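Beta-galactosidase/beta-glucuronidase (Faecalibacterium prausnitzii L2-6, PDB 6MVF) binds flavin mononucleotide and probably acts as a family 2 glycoside hydrolase, a beta-glucuronidase of the human gut microbiome. Local coordinates at residues T430-S435 against S451-F456; V607-N612 against F627-D632; Y318-I323 against I559-R564; E244-D249 against F287-E292; G488-I493 against K503-E508. All blocks are in the same frame, centred on the assembly; numbering follows the deposited sequence.

Contact 1: residues T430-S435 against S451-F456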
# COMPACT_ATOMS: atom_id res chain seq x y z
N THR A 430 9.57 30.24 28.42
CA THR A 430 9.09 31.43 27.73
C THR A 430 7.74 31.80 28.33
O THR A 430 7.18 31.06 29.14
CB THR A 430 8.97 31.22 26.20
OG1 THR A 430 8.75 32.47 25.54
CG2 THR A 430 7.81 30.27 25.83
N ILE A 431 7.22 32.95 27.89
CA ILE A 431 5.93 33.46 28.34
C ILE A 431 5.38 34.34 27.22
O ILE A 431 6.13 34.93 26.45
CB ILE A 431 6.07 34.22 29.69
CG1 ILE A 431 4.71 34.68 30.21
CG2 ILE A 431 7.09 35.40 29.59
CD1 ILE A 431 4.72 34.95 31.67
N ALA A 432 4.05 34.42 27.13
CA ALA A 432 3.42 35.31 26.16
C ALA A 432 2.63 36.39 26.90
O ALA A 432 1.67 36.08 27.62
CB ALA A 432 2.52 34.53 25.19
N HIS A 433 3.06 37.64 26.75
CA HIS A 433 2.42 38.76 27.43
C HIS A 433 1.27 39.35 26.60
O HIS A 433 1.35 39.43 25.37
CB HIS A 433 3.43 39.87 27.72
CG HIS A 433 4.55 39.46 28.62
ND1 HIS A 433 4.34 39.05 29.92
CD2 HIS A 433 5.89 39.44 28.43
CE1 HIS A 433 5.51 38.77 30.48
NE2 HIS A 433 6.46 39.00 29.60
N VAL A 434 0.21 39.77 27.30
CA VAL A 434 -0.82 40.58 26.64
C VAL A 434 -0.23 41.95 26.26
O VAL A 434 0.77 42.41 26.82
CB VAL A 434 -2.06 40.73 27.54
CG1 VAL A 434 -1.78 41.63 28.74
CG2 VAL A 434 -3.27 41.24 26.74
N SER A 435 -0.86 42.58 25.27
CA SER A 435 -0.27 43.76 24.64
C SER A 435 0.03 44.87 25.65
O SER A 435 1.07 45.53 25.57
CB SER A 435 -1.20 44.27 23.54
OG SER A 435 -0.55 45.24 22.76
N SER A 451 7.96 37.00 25.22
CA SER A 451 7.34 37.48 24.00
C SER A 451 6.08 38.28 24.32
O SER A 451 5.43 38.08 25.36
CB SER A 451 7.00 36.32 23.05
OG SER A 451 8.17 35.82 22.41
N TYR A 452 5.73 39.16 23.40
CA TYR A 452 4.52 39.96 23.49
C TYR A 452 3.53 39.60 22.38
O TYR A 452 3.92 39.23 21.27
CB TYR A 452 4.84 41.45 23.42
CG TYR A 452 5.11 42.11 24.75
CD1 TYR A 452 6.36 42.07 25.32
CD2 TYR A 452 4.10 42.80 25.42
CE1 TYR A 452 6.62 42.71 26.53
CE2 TYR A 452 4.35 43.45 26.63
CZ TYR A 452 5.62 43.40 27.18
OH TYR A 452 5.89 44.03 28.39
N ASN A 453 2.25 39.70 22.72
CA ASN A 453 1.16 39.60 21.76
C ASN A 453 0.74 41.02 21.37
O ASN A 453 0.12 41.74 22.17
CB ASN A 453 0.00 38.80 22.35
CG ASN A 453 0.37 37.36 22.65
OD1 ASN A 453 1.45 36.89 22.29
ND2 ASN A 453 -0.54 36.64 23.29
N HIS A 454 1.05 41.44 20.14
CA HIS A 454 0.73 42.79 19.70
C HIS A 454 -0.14 42.78 18.45
O HIS A 454 0.05 41.96 17.54
CB HIS A 454 1.99 43.58 19.42
CG HIS A 454 2.63 44.11 20.66
ND1 HIS A 454 1.93 44.82 21.61
CD2 HIS A 454 3.90 44.00 21.13
CE1 HIS A 454 2.74 45.14 22.61
NE2 HIS A 454 3.94 44.65 22.34
N TYR A 455 -1.08 43.72 18.40
CA TYR A 455 -1.96 43.87 17.24
C TYR A 455 -2.08 45.34 16.85
O TYR A 455 -3.15 45.82 16.47
CB TYR A 455 -3.34 43.26 17.51
CG TYR A 455 -3.35 41.76 17.75
CD1 TYR A 455 -3.51 40.87 16.69
CD2 TYR A 455 -3.23 41.23 19.04
CE1 TYR A 455 -3.54 39.49 16.89
CE2 TYR A 455 -3.26 39.86 19.25
CZ TYR A 455 -3.41 38.99 18.17
OH TYR A 455 -3.45 37.63 18.36
N PHE A 456 -0.97 46.07 16.91
CA PHE A 456 -0.95 47.43 16.39
C PHE A 456 -1.25 47.40 14.90
O PHE A 456 -0.50 46.81 14.11
CB PHE A 456 0.39 48.10 16.66
CG PHE A 456 0.81 48.05 18.10
CD1 PHE A 456 0.03 48.66 19.07
CD2 PHE A 456 1.97 47.40 18.47
CE1 PHE A 456 0.40 48.61 20.39
CE2 PHE A 456 2.35 47.35 19.77
CZ PHE A 456 1.57 47.95 20.74
O HOH W 1 -2.55 41.26 23.35
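Two adjacent parallel strands of the TIM barrel meet here: Ala432 and His433 on strand 428-433 pair with Ser451 and Tyr452 on strand 450-453, the short segments running 26° apart. Three backbone hydrogen bonds join them: Ser451 N to Ile431 O, His433 N to Ser451 O, and Asn453 N to His433 O, the last at 2.8 Å. His433 and Tyr452 lie on one face of the sheet. His433 CB lies over a face of the Tyr452 ring, 3.9 Å from its centroid; chi1 (-62°, CG beside the backbone N) swings the imidazole so that its edge faces the phenol, with 50° between the planes. His433 NE2 is bonded to Glu450 and Tyr452 OH to Thr437 O, so both rings are held at their far ends. With a leucine in place of Tyr452, the flat surface beneath His433 would be lost and the carbonyl of Thr437 would probably be left without its hydroxyl partner. Beside Ala432, the Asn453 amide bonds to Ser485, Asn398 and Glu399, at the strand ends where TIM-barrel glycosidases keep their active site. Beyond the strands, a water bridges Ser435 N and Asn453 O. Ser435 OG comes to the edge of the His454 imidazole and hydrogen-bonds ND1 at 2.8 Å.

Contact 2: residues V607-N612 against F627-D632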
# COMPACT_ATOMS: atom_id res chain seq x y z
N VAL A 607 10.58 40.75 -11.68
CA VAL A 607 9.27 40.31 -12.13
C VAL A 607 8.90 41.16 -13.33
O VAL A 607 9.06 42.38 -13.31
CB VAL A 607 8.20 40.44 -11.02
CG1 VAL A 607 6.76 40.33 -11.58
CG2 VAL A 607 8.44 39.40 -9.91
N THR A 608 8.45 40.50 -14.40
CA THR A 608 7.85 41.18 -15.54
C THR A 608 6.38 40.81 -15.59
O THR A 608 6.05 39.63 -15.55
CB THR A 608 8.54 40.80 -16.86
OG1 THR A 608 9.82 41.43 -16.93
CG2 THR A 608 7.72 41.25 -18.04
N LEU A 609 5.52 41.82 -15.66
CA LEU A 609 4.08 41.63 -15.70
C LEU A 609 3.55 41.79 -17.13
O LEU A 609 3.98 42.67 -17.87
CB LEU A 609 3.36 42.61 -14.78
CG LEU A 609 1.88 42.26 -14.58
CD1 LEU A 609 1.71 40.82 -14.00
CD2 LEU A 609 1.20 43.31 -13.72
N TYR A 610 2.60 40.94 -17.50
CA TYR A 610 1.96 41.02 -18.80
C TYR A 610 0.45 41.11 -18.63
O TYR A 610 -0.14 40.49 -17.73
CB TYR A 610 2.28 39.81 -19.67
CG TYR A 610 3.72 39.71 -20.09
CD1 TYR A 610 4.62 38.92 -19.37
CD2 TYR A 610 4.18 40.39 -21.21
CE1 TYR A 610 5.94 38.82 -19.74
CE2 TYR A 610 5.50 40.30 -21.59
CZ TYR A 610 6.38 39.52 -20.86
OH TYR A 610 7.68 39.43 -21.26
N CYS A 611 -0.18 41.86 -19.53
CA CYS A 611 -1.63 42.04 -19.56
C CYS A 611 -2.11 41.77 -20.98
O CYS A 611 -1.82 42.55 -21.89
CB CYS A 611 -2.02 43.44 -19.10
SG CYS A 611 -3.76 43.60 -18.72
N ASN A 612 -2.82 40.65 -21.16
CA ASN A 612 -3.23 40.16 -22.48
C ASN A 612 -2.05 40.14 -23.45
O ASN A 612 -2.15 40.58 -24.60
CB ASN A 612 -4.39 40.97 -23.04
CG ASN A 612 -5.67 40.77 -22.25
OD1 ASN A 612 -5.88 39.69 -21.67
ND2 ASN A 612 -6.52 41.80 -22.21
N PHE A 627 2.45 46.93 -9.62
CA PHE A 627 2.32 47.44 -10.98
C PHE A 627 1.01 48.18 -11.13
O PHE A 627 -0.02 47.76 -10.59
CB PHE A 627 2.37 46.30 -12.02
CG PHE A 627 3.62 45.47 -11.97
CD1 PHE A 627 3.77 44.46 -11.03
CD2 PHE A 627 4.65 45.70 -12.88
CE1 PHE A 627 4.91 43.68 -10.99
CE2 PHE A 627 5.81 44.93 -12.85
CZ PHE A 627 5.93 43.91 -11.91
N ASP A 628 1.03 49.30 -11.85
CA ASP A 628 -0.19 50.02 -12.18
C ASP A 628 -0.61 49.59 -13.57
O ASP A 628 0.12 49.82 -14.54
CB ASP A 628 0.00 51.53 -12.11
CG ASP A 628 -0.35 52.10 -10.75
OD1 ASP A 628 -1.54 51.97 -10.36
OD2 ASP A 628 0.57 52.64 -10.08
N VAL A 629 -1.78 48.97 -13.68
CA VAL A 629 -2.18 48.31 -14.92
C VAL A 629 -3.46 48.96 -15.43
O VAL A 629 -4.45 49.07 -14.69
CB VAL A 629 -2.37 46.80 -14.72
CG1 VAL A 629 -2.74 46.14 -16.06
CG2 VAL A 629 -1.10 46.16 -14.07
N ALA A 630 -3.43 49.39 -16.69
CA ALA A 630 -4.64 49.82 -17.40
C ALA A 630 -5.24 48.58 -18.05
O ALA A 630 -4.86 48.18 -19.14
CB ALA A 630 -4.32 50.88 -18.45
N LEU A 631 -6.19 47.98 -17.34
CA LEU A 631 -6.89 46.82 -17.87
C LEU A 631 -7.60 47.18 -19.17
O LEU A 631 -8.12 48.28 -19.32
CB LEU A 631 -7.89 46.29 -16.84
CG LEU A 631 -7.32 45.81 -15.51
CD1 LEU A 631 -8.45 45.48 -14.59
CD2 LEU A 631 -6.40 44.59 -15.69
N ASP A 632 -7.57 46.24 -20.12
CA ASP A 632 -8.43 46.31 -21.29
C ASP A 632 -9.89 46.10 -20.89
O ASP A 632 -10.20 45.51 -19.85
CB ASP A 632 -8.05 45.24 -22.31
CG ASP A 632 -6.69 45.46 -22.89
OD1 ASP A 632 -6.18 46.61 -22.77
OD2 ASP A 632 -6.13 44.50 -23.47
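Phe627 chi1 (-59°, CG beside the backbone N) swings the phenyl ring under Leu609 CB, which stands over the centre of its face, 3.8 Å from the centroid. Leu609 chi1 (-168°) sends CG and its CD2 branch past the ring to Phe627 CB at 3.6 Å. CD2 also touches Val629 CG2, the two side chains crossing at about a right angle. Val607 CG1 comes up to Phe627 CZ at 3.7 Å, extending the apolar row at one end. At the other, Cys611 SG touches Val629 CG1 at 3.8 Å and, more loosely, Leu631 CD2. A polar bond closes the row: Asn612 ND2 donates to Asp632 OD2 at 3.0 Å, nearly straight at 169°. The acceptor lies in the amide plane, but the nitrogen meets the carboxylate on its anti side and out of its plane. Asp632 OD2 also forms a salt bridge with Lys614, and Asn612 OD1 accepts from Val637 N. The contact is the interior of a beta sandwich: strand 606-611, between strands 614-620 and 635-641 in one sheet, faces strand 624-629 at the edge of the other, next to strand 596-602.

Contact 3: residues Y318-I323 against I559-R564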
# COMPACT_ATOMS: atom_id res chain seq x y z
N TYR A 318 -0.38 15.82 10.01
CA TYR A 318 0.71 15.89 9.05
C TYR A 318 0.38 16.81 7.89
O TYR A 318 1.27 17.47 7.35
CB TYR A 318 1.07 14.48 8.55
CG TYR A 318 2.02 13.75 9.50
CD1 TYR A 318 1.54 13.12 10.65
CD2 TYR A 318 3.38 13.70 9.25
CE1 TYR A 318 2.41 12.45 11.52
CE2 TYR A 318 4.25 13.03 10.12
CZ TYR A 318 3.77 12.41 11.24
OH TYR A 318 4.63 11.76 12.10
N GLN A 319 -0.89 16.91 7.50
CA GLN A 319 -1.24 17.86 6.45
C GLN A 319 -1.00 19.29 6.90
O GLN A 319 -0.43 20.10 6.16
CB GLN A 319 -2.69 17.66 6.03
CG GLN A 319 -3.08 18.51 4.82
CD GLN A 319 -4.59 18.75 4.70
OE1 GLN A 319 -5.38 18.34 5.55
NE2 GLN A 319 -4.98 19.43 3.63
N ASP A 320 -1.43 19.63 8.12
CA ASP A 320 -1.08 20.92 8.71
C ASP A 320 0.43 21.16 8.66
O ASP A 320 0.89 22.20 8.20
CB ASP A 320 -1.56 20.99 10.16
CG ASP A 320 -3.05 21.30 10.27
OD1 ASP A 320 -3.73 21.46 9.21
OD2 ASP A 320 -3.53 21.39 11.42
N ALA A 321 1.21 20.17 9.13
CA ALA A 321 2.65 20.34 9.19
C ALA A 321 3.24 20.57 7.81
O ALA A 321 4.09 21.45 7.63
CB ALA A 321 3.28 19.11 9.85
N GLN A 322 2.77 19.83 6.80
CA GLN A 322 3.30 19.99 5.45
C GLN A 322 2.93 21.34 4.86
O GLN A 322 3.76 21.97 4.19
CB GLN A 322 2.81 18.85 4.56
CG GLN A 322 3.81 17.70 4.49
CD GLN A 322 3.19 16.31 4.70
OE1 GLN A 322 2.03 16.06 4.31
NE2 GLN A 322 3.97 15.40 5.31
N ILE A 323 1.71 21.81 5.08
CA ILE A 323 1.37 23.15 4.60
C ILE A 323 2.28 24.20 5.22
O ILE A 323 2.81 25.08 4.53
CB ILE A 323 -0.12 23.45 4.86
CG1 ILE A 323 -0.97 22.59 3.94
CG2 ILE A 323 -0.39 24.91 4.62
CD1 ILE A 323 -2.45 22.51 4.32
N ILE A 559 -9.84 27.59 7.24
CA ILE A 559 -10.03 26.60 8.29
C ILE A 559 -10.21 25.19 7.73
O ILE A 559 -9.99 24.20 8.44
CB ILE A 559 -11.21 27.06 9.16
CG1 ILE A 559 -11.23 26.32 10.49
CG2 ILE A 559 -12.51 26.90 8.41
CD1 ILE A 559 -12.43 26.64 11.32
N ASP A 560 -10.60 25.07 6.47
CA ASP A 560 -10.70 23.78 5.82
C ASP A 560 -9.38 23.37 5.17
O ASP A 560 -9.33 22.35 4.47
CB ASP A 560 -11.84 23.82 4.79
CG ASP A 560 -11.68 24.94 3.77
OD1 ASP A 560 -10.53 25.40 3.54
OD2 ASP A 560 -12.72 25.37 3.19
N ARG A 561 -8.31 24.14 5.38
CA ARG A 561 -6.96 23.93 4.85
C ARG A 561 -6.89 24.03 3.34
O ARG A 561 -5.87 23.68 2.77
CB ARG A 561 -6.38 22.57 5.29
CG ARG A 561 -5.63 22.62 6.63
CD ARG A 561 -6.50 23.19 7.77
NE ARG A 561 -5.95 22.99 9.10
CZ ARG A 561 -6.46 23.53 10.21
NH1 ARG A 561 -7.55 24.29 10.14
NH2 ARG A 561 -5.89 23.31 11.39
N LYS A 562 -7.93 24.54 2.68
CA LYS A 562 -7.99 24.52 1.23
C LYS A 562 -7.43 25.78 0.56
O LYS A 562 -6.83 25.68 -0.52
CB LYS A 562 -9.43 24.30 0.77
CG LYS A 562 -9.95 22.92 1.02
CD LYS A 562 -11.19 22.62 0.19
CE LYS A 562 -11.56 21.16 0.31
NZ LYS A 562 -10.38 20.29 0.04
N THR A 563 -7.63 26.96 1.15
CA THR A 563 -7.40 28.22 0.46
C THR A 563 -6.33 29.03 1.19
O THR A 563 -6.52 29.46 2.33
CB THR A 563 -8.69 29.03 0.33
OG1 THR A 563 -9.66 28.26 -0.38
CG2 THR A 563 -8.47 30.30 -0.47
N ARG A 564 -5.21 29.23 0.51
CA ARG A 564 -4.13 30.08 0.98
C ARG A 564 -4.48 31.53 0.68
O ARG A 564 -4.67 31.91 -0.49
CB ARG A 564 -2.83 29.69 0.30
CG ARG A 564 -2.36 28.29 0.67
CD ARG A 564 -1.52 27.69 -0.45
NE ARG A 564 -0.95 26.40 -0.06
CZ ARG A 564 -1.66 25.28 0.04
NH1 ARG A 564 -2.97 25.29 -0.23
NH2 ARG A 564 -1.07 24.15 0.42
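Arg561 of loop 559-564 reaches Asp320 on helix 314-327. Ile559 comes first and offers its carbonyl: O accepts from Arg561 NH1 at 3.0 Å, the donor standing above the carbonyl plane. Asp560 forms an Asx turn, OD1 taking Lys562 N at 2.9 Å, and its OD2 bonds Ala266 N of the second subunit. Arg561, at positive phi, bends its chain at chi2 (55°) and presents the guanidinium side-on. NE donates to Asp320 OD1 at 2.7 Å and NH2 to Asp320 OD2 at 3.0 Å, both nearly straight. Both oxygens are met on their syn sides, with carboxylate and guanidinium planes 25° apart. Asp320 OD2 has a second cationic partner in Arg301, while Phe536 makes a cation-pi contact with Arg561; the buried charges are thus probably well compensated. The aliphatic part of Arg561 is packed too, CB near NE2 of Gln319, whose OE1 is hydrogen-bonded to Lys305, and CG 3.9 Å from Ile323 CD1. Lys562 points away from the helix and packs on Arg259 of the second subunit. Arg564 ends the walk, NH2 lying 3.9 Å from Ile323 CG1. This is a buried, bidentate arginine-aspartate salt bridge, and in the TIM barrel it ties the helix after the first barrel strand to the loop that leads into helix 566-575, beyond the last barrel strand.

Contact 4: residues E244-D249 against F287-E292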
# COMPACT_ATOMS: atom_id res chain seq x y z
N GLU A 244 24.76 12.62 13.53
CA GLU A 244 24.03 13.48 12.61
C GLU A 244 23.11 14.38 13.43
O GLU A 244 22.16 13.91 14.06
CB GLU A 244 23.25 12.64 11.60
CG GLU A 244 24.12 12.18 10.45
CD GLU A 244 23.36 11.32 9.46
OE1 GLU A 244 22.66 11.88 8.57
OE2 GLU A 244 23.45 10.08 9.59
N LEU A 245 23.40 15.68 13.45
CA LEU A 245 22.64 16.58 14.29
C LEU A 245 21.25 16.82 13.71
O LEU A 245 21.01 16.67 12.50
CB LEU A 245 23.37 17.91 14.47
CG LEU A 245 24.80 17.77 14.98
CD1 LEU A 245 25.42 19.13 15.20
CD2 LEU A 245 24.82 16.96 16.25
N TRP A 246 20.33 17.20 14.61
CA TRP A 246 18.97 17.61 14.27
C TRP A 246 18.89 19.14 14.09
O TRP A 246 19.38 19.89 14.94
CB TRP A 246 18.00 17.15 15.37
CG TRP A 246 16.55 17.42 15.05
CD1 TRP A 246 15.66 16.54 14.50
CD2 TRP A 246 15.83 18.65 15.25
NE1 TRP A 246 14.43 17.14 14.35
CE2 TRP A 246 14.51 18.43 14.80
CE3 TRP A 246 16.16 19.90 15.77
CZ2 TRP A 246 13.53 19.43 14.84
CZ3 TRP A 246 15.20 20.88 15.82
CH2 TRP A 246 13.89 20.64 15.36
N SER A 247 18.27 19.58 13.00
CA SER A 247 17.90 21.00 12.85
C SER A 247 16.63 21.07 12.02
O SER A 247 16.16 20.07 11.49
CB SER A 247 19.02 21.82 12.20
OG SER A 247 19.10 21.59 10.81
N MET A 248 16.04 22.28 11.94
CA MET A 248 14.82 22.46 11.15
C MET A 248 15.05 22.15 9.68
O MET A 248 14.16 21.61 9.01
CB MET A 248 14.26 23.88 11.31
CG MET A 248 13.77 24.19 12.72
SD MET A 248 15.11 24.64 13.87
CE MET A 248 15.53 26.26 13.19
N ASP A 249 16.23 22.47 9.16
CA ASP A 249 16.55 22.16 7.77
C ASP A 249 16.90 20.68 7.55
O ASP A 249 16.58 20.13 6.49
CB ASP A 249 17.68 23.07 7.29
CG ASP A 249 17.17 24.43 6.88
OD1 ASP A 249 15.94 24.55 6.57
OD2 ASP A 249 17.98 25.38 6.86
N PHE A 287 18.25 33.77 18.00
CA PHE A 287 18.28 32.32 18.13
C PHE A 287 19.40 31.71 17.28
O PHE A 287 19.62 32.12 16.13
CB PHE A 287 16.93 31.72 17.73
CG PHE A 287 16.89 30.23 17.77
CD1 PHE A 287 16.62 29.58 18.95
CD2 PHE A 287 17.11 29.48 16.63
CE1 PHE A 287 16.59 28.21 18.99
CE2 PHE A 287 17.08 28.12 16.66
CZ PHE A 287 16.82 27.48 17.85
N SER A 288 20.12 30.75 17.86
CA SER A 288 21.09 29.92 17.16
C SER A 288 20.79 28.47 17.46
O SER A 288 20.42 28.12 18.59
CB SER A 288 22.55 30.18 17.59
OG SER A 288 22.88 31.55 17.56
N ILE A 289 20.98 27.60 16.48
CA ILE A 289 20.91 26.17 16.73
C ILE A 289 22.17 25.53 16.16
O ILE A 289 22.58 25.87 15.04
CB ILE A 289 19.63 25.55 16.16
CG1 ILE A 289 19.61 24.04 16.41
CG2 ILE A 289 19.46 25.92 14.71
CD1 ILE A 289 18.24 23.40 16.18
N ASN A 290 22.82 24.68 16.95
CA ASN A 290 24.04 23.99 16.53
C ASN A 290 25.10 24.97 16.06
O ASN A 290 25.82 24.71 15.09
CB ASN A 290 23.75 22.95 15.43
CG ASN A 290 22.83 21.83 15.91
OD1 ASN A 290 22.92 21.39 17.06
ND2 ASN A 290 21.93 21.37 15.04
N GLY A 291 25.16 26.14 16.71
CA GLY A 291 26.20 27.11 16.44
C GLY A 291 25.97 28.05 15.28
O GLY A 291 26.84 28.87 14.98
N GLU A 292 24.83 27.97 14.61
CA GLU A 292 24.55 28.84 13.47
C GLU A 292 23.40 29.77 13.82
O GLU A 292 22.36 29.31 14.30
CB GLU A 292 24.24 28.03 12.22
CG GLU A 292 23.92 28.90 11.02
CD GLU A 292 24.05 28.18 9.69
OE1 GLU A 292 24.80 27.17 9.63
OE2 GLU A 292 23.40 28.62 8.71
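Ile289 points its CD1 at the edge of the Trp246 indole, near the ring plane and 4.0 Å from CZ3. Its CG1 lies anti to the backbone N (chi1 178°), which extends the chain toward the loop 244-249. The same methyl sits 4.1 Å from Met248 SD, the methionine crossing at a slant with its chain bent at chi2 and chi3. That bend brings Met248 CE to Phe287 CE2 at 4.2 Å. Next to this apolar group, Leu245 and Asn290 run antiparallel alongside one another, with Leu245 CD1 3.8 Å from Asn290 CG. The Asn290 amide then hydrogen-bonds the loop backbone: ND2 donates to Trp246 O at 3.0 Å. The oxygen lies close to the amide plane, whereas the nitrogen stands well above the carbonyl plane (47°). Asn290 and Gly291 are the central residues of a type I' turn linking strands 286-289 and 292-300, and both have positive phi. Beyond the segments, Asn290 OD1 accepts from Ser278 N and Trp246 NE1 donates to Asp348 O. Bonded through both OD1 and ND2, the Asn290 amide is probably restrained from flipping; one bent hydrogen bond ties the turn to the loop backbone, and the isoleucine, tryptophan and methionine add nonpolar packing.

Contact 5: residues G488-I493 against K503-E508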
# COMPACT_ATOMS: atom_id res chain seq x y z
N GLY A 488 -1.01 39.79 14.06
CA GLY A 488 -1.83 39.37 12.95
C GLY A 488 -3.00 40.31 12.75
O GLY A 488 -3.10 41.36 13.37
N CYS A 489 -3.91 39.88 11.88
CA CYS A 489 -4.91 40.78 11.36
C CYS A 489 -5.95 39.93 10.66
O CYS A 489 -5.61 38.89 10.09
CB CYS A 489 -4.23 41.77 10.41
SG CYS A 489 -5.27 42.81 9.51
N GLU A 490 -7.21 40.32 10.75
CA GLU A 490 -8.25 39.52 10.13
C GLU A 490 -8.24 39.74 8.63
O GLU A 490 -7.90 40.82 8.14
CB GLU A 490 -9.63 39.86 10.68
CG GLU A 490 -9.72 39.66 12.19
CD GLU A 490 -10.35 38.35 12.55
OE1 GLU A 490 -10.95 37.75 11.62
OE2 GLU A 490 -10.24 37.93 13.74
N GLY A 491 -8.59 38.69 7.91
CA GLY A 491 -8.77 38.69 6.48
C GLY A 491 -9.90 37.75 6.12
O GLY A 491 -9.85 36.54 6.40
N ILE A 492 -10.96 38.30 5.54
CA ILE A 492 -12.12 37.53 5.13
C ILE A 492 -12.19 37.67 3.61
O ILE A 492 -12.33 38.78 3.09
CB ILE A 492 -13.38 38.03 5.85
CG1 ILE A 492 -13.15 37.84 7.36
CG2 ILE A 492 -14.62 37.30 5.37
CD1 ILE A 492 -14.32 38.16 8.25
N ILE A 493 -12.02 36.56 2.89
CA ILE A 493 -11.55 36.68 1.50
C ILE A 493 -12.67 36.97 0.50
O ILE A 493 -12.41 37.07 -0.71
CB ILE A 493 -10.73 35.46 1.04
CG1 ILE A 493 -11.46 34.14 1.26
CG2 ILE A 493 -9.39 35.42 1.73
CD1 ILE A 493 -10.64 32.92 0.92
N LYS A 503 -10.43 47.41 9.81
CA LYS A 503 -11.82 47.05 10.05
C LYS A 503 -12.68 47.01 8.78
O LYS A 503 -13.90 46.84 8.91
CB LYS A 503 -12.47 47.95 11.09
CG LYS A 503 -11.91 47.73 12.49
CD LYS A 503 -12.11 46.29 12.91
CE LYS A 503 -11.79 46.11 14.38
NZ LYS A 503 -10.37 46.45 14.60
N ASP A 504 -12.10 47.10 7.58
CA ASP A 504 -12.88 46.64 6.43
C ASP A 504 -12.79 45.12 6.20
O ASP A 504 -13.54 44.60 5.36
CB ASP A 504 -12.50 47.41 5.14
CG ASP A 504 -11.12 47.03 4.56
OD1 ASP A 504 -10.51 45.99 4.92
OD2 ASP A 504 -10.65 47.81 3.70
N TYR A 505 -11.93 44.40 6.94
CA TYR A 505 -11.84 42.94 6.93
C TYR A 505 -11.36 42.37 5.60
O TYR A 505 -11.50 41.15 5.35
CB TYR A 505 -13.19 42.31 7.32
CG TYR A 505 -13.45 42.43 8.79
CD1 TYR A 505 -13.94 43.62 9.33
CD2 TYR A 505 -13.17 41.37 9.65
CE1 TYR A 505 -14.16 43.76 10.69
CE2 TYR A 505 -13.37 41.50 11.02
CZ TYR A 505 -13.87 42.69 11.53
OH TYR A 505 -14.09 42.81 12.88
N SER A 506 -10.79 43.21 4.74
CA SER A 506 -10.47 42.80 3.38
C SER A 506 -9.17 42.03 3.34
O SER A 506 -8.24 42.29 4.12
CB SER A 506 -10.34 44.01 2.45
OG SER A 506 -9.11 44.66 2.67
N GLU A 507 -9.11 41.08 2.39
CA GLU A 507 -7.89 40.32 2.14
C GLU A 507 -6.72 41.24 1.85
O GLU A 507 -5.58 40.94 2.20
CB GLU A 507 -8.13 39.35 0.97
CG GLU A 507 -7.02 38.34 0.75
CD GLU A 507 -7.30 37.29 -0.36
OE1 GLU A 507 -6.47 36.36 -0.45
OE2 GLU A 507 -8.31 37.39 -1.11
N GLU A 508 -6.98 42.37 1.20
CA GLU A 508 -5.91 43.30 0.87
C GLU A 508 -5.31 43.92 2.12
O GLU A 508 -4.10 44.14 2.19
CB GLU A 508 -6.44 44.38 -0.08
CG GLU A 508 -6.70 43.93 -1.52
CD GLU A 508 -7.93 43.00 -1.67
OE1 GLU A 508 -8.87 43.14 -0.86
OE2 GLU A 508 -7.94 42.12 -2.58
O HOH W 2 -8.42 42.90 6.83
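The Tyr505 ring runs alongside the Ile492 side chain, both heading in one direction, with Tyr505 CD2 3.7 Å from Ile492 CD1. Glu490 CB adds to this packing, 4.0 Å from Tyr505 CD2, and the phenol OH is bonded to Glu545. The backbones join as well: Ile492 N donates to Tyr505 O at 2.9 Å (161°), and a water bridges Glu490 O and Ser506 O. Asp504 OD1 takes Ser506 N, an Asx turn, and also Ser506 OG, both from the same face of its plane, while Ser506 OG N-caps helix 507-522. Glu507, with CG anti to its backbone N (chi1 -171°) and an extended chain, crosses Ile493 and sets CD 3.5 Å from Ile493 CG2. Its OE1 forms a salt bridge with Arg587 and accepts from Asp566 N. An alanine at Glu507 would remove the carboxylate and is likely to leave Arg587 without its mate and Ile493 CG2 with less to pack on. Asn264 of the second subunit bonds Gly491 O and Ile493 N. Apolar carbon thus flanks a buried carboxylate whose charge Arg587 probably balances.

Along the chain contact 4 closes first; contact 3 then spans the TIM barrel from its first helix to the loop that leads into helix 566-575, beyond the last barrel strand, with contacts 1 and 5 nested inside, and contact 2 follows. Contact 1 lies within the barrel wall, and contact 4 reaches the same sheet through the hairpin that leads into it, their centres 26 Å apart. Contact 5 touches both contact 1, Tyr455 packing on Gly488, and contact 3, Thr563 packing on Ile493. Contacts 3 and 5 also meet the second subunit, coupling barrel loops to the assembly. Contact 2 stands apart in a separate beta sandwich, about 12 Å from contact 5 between nearest atoms.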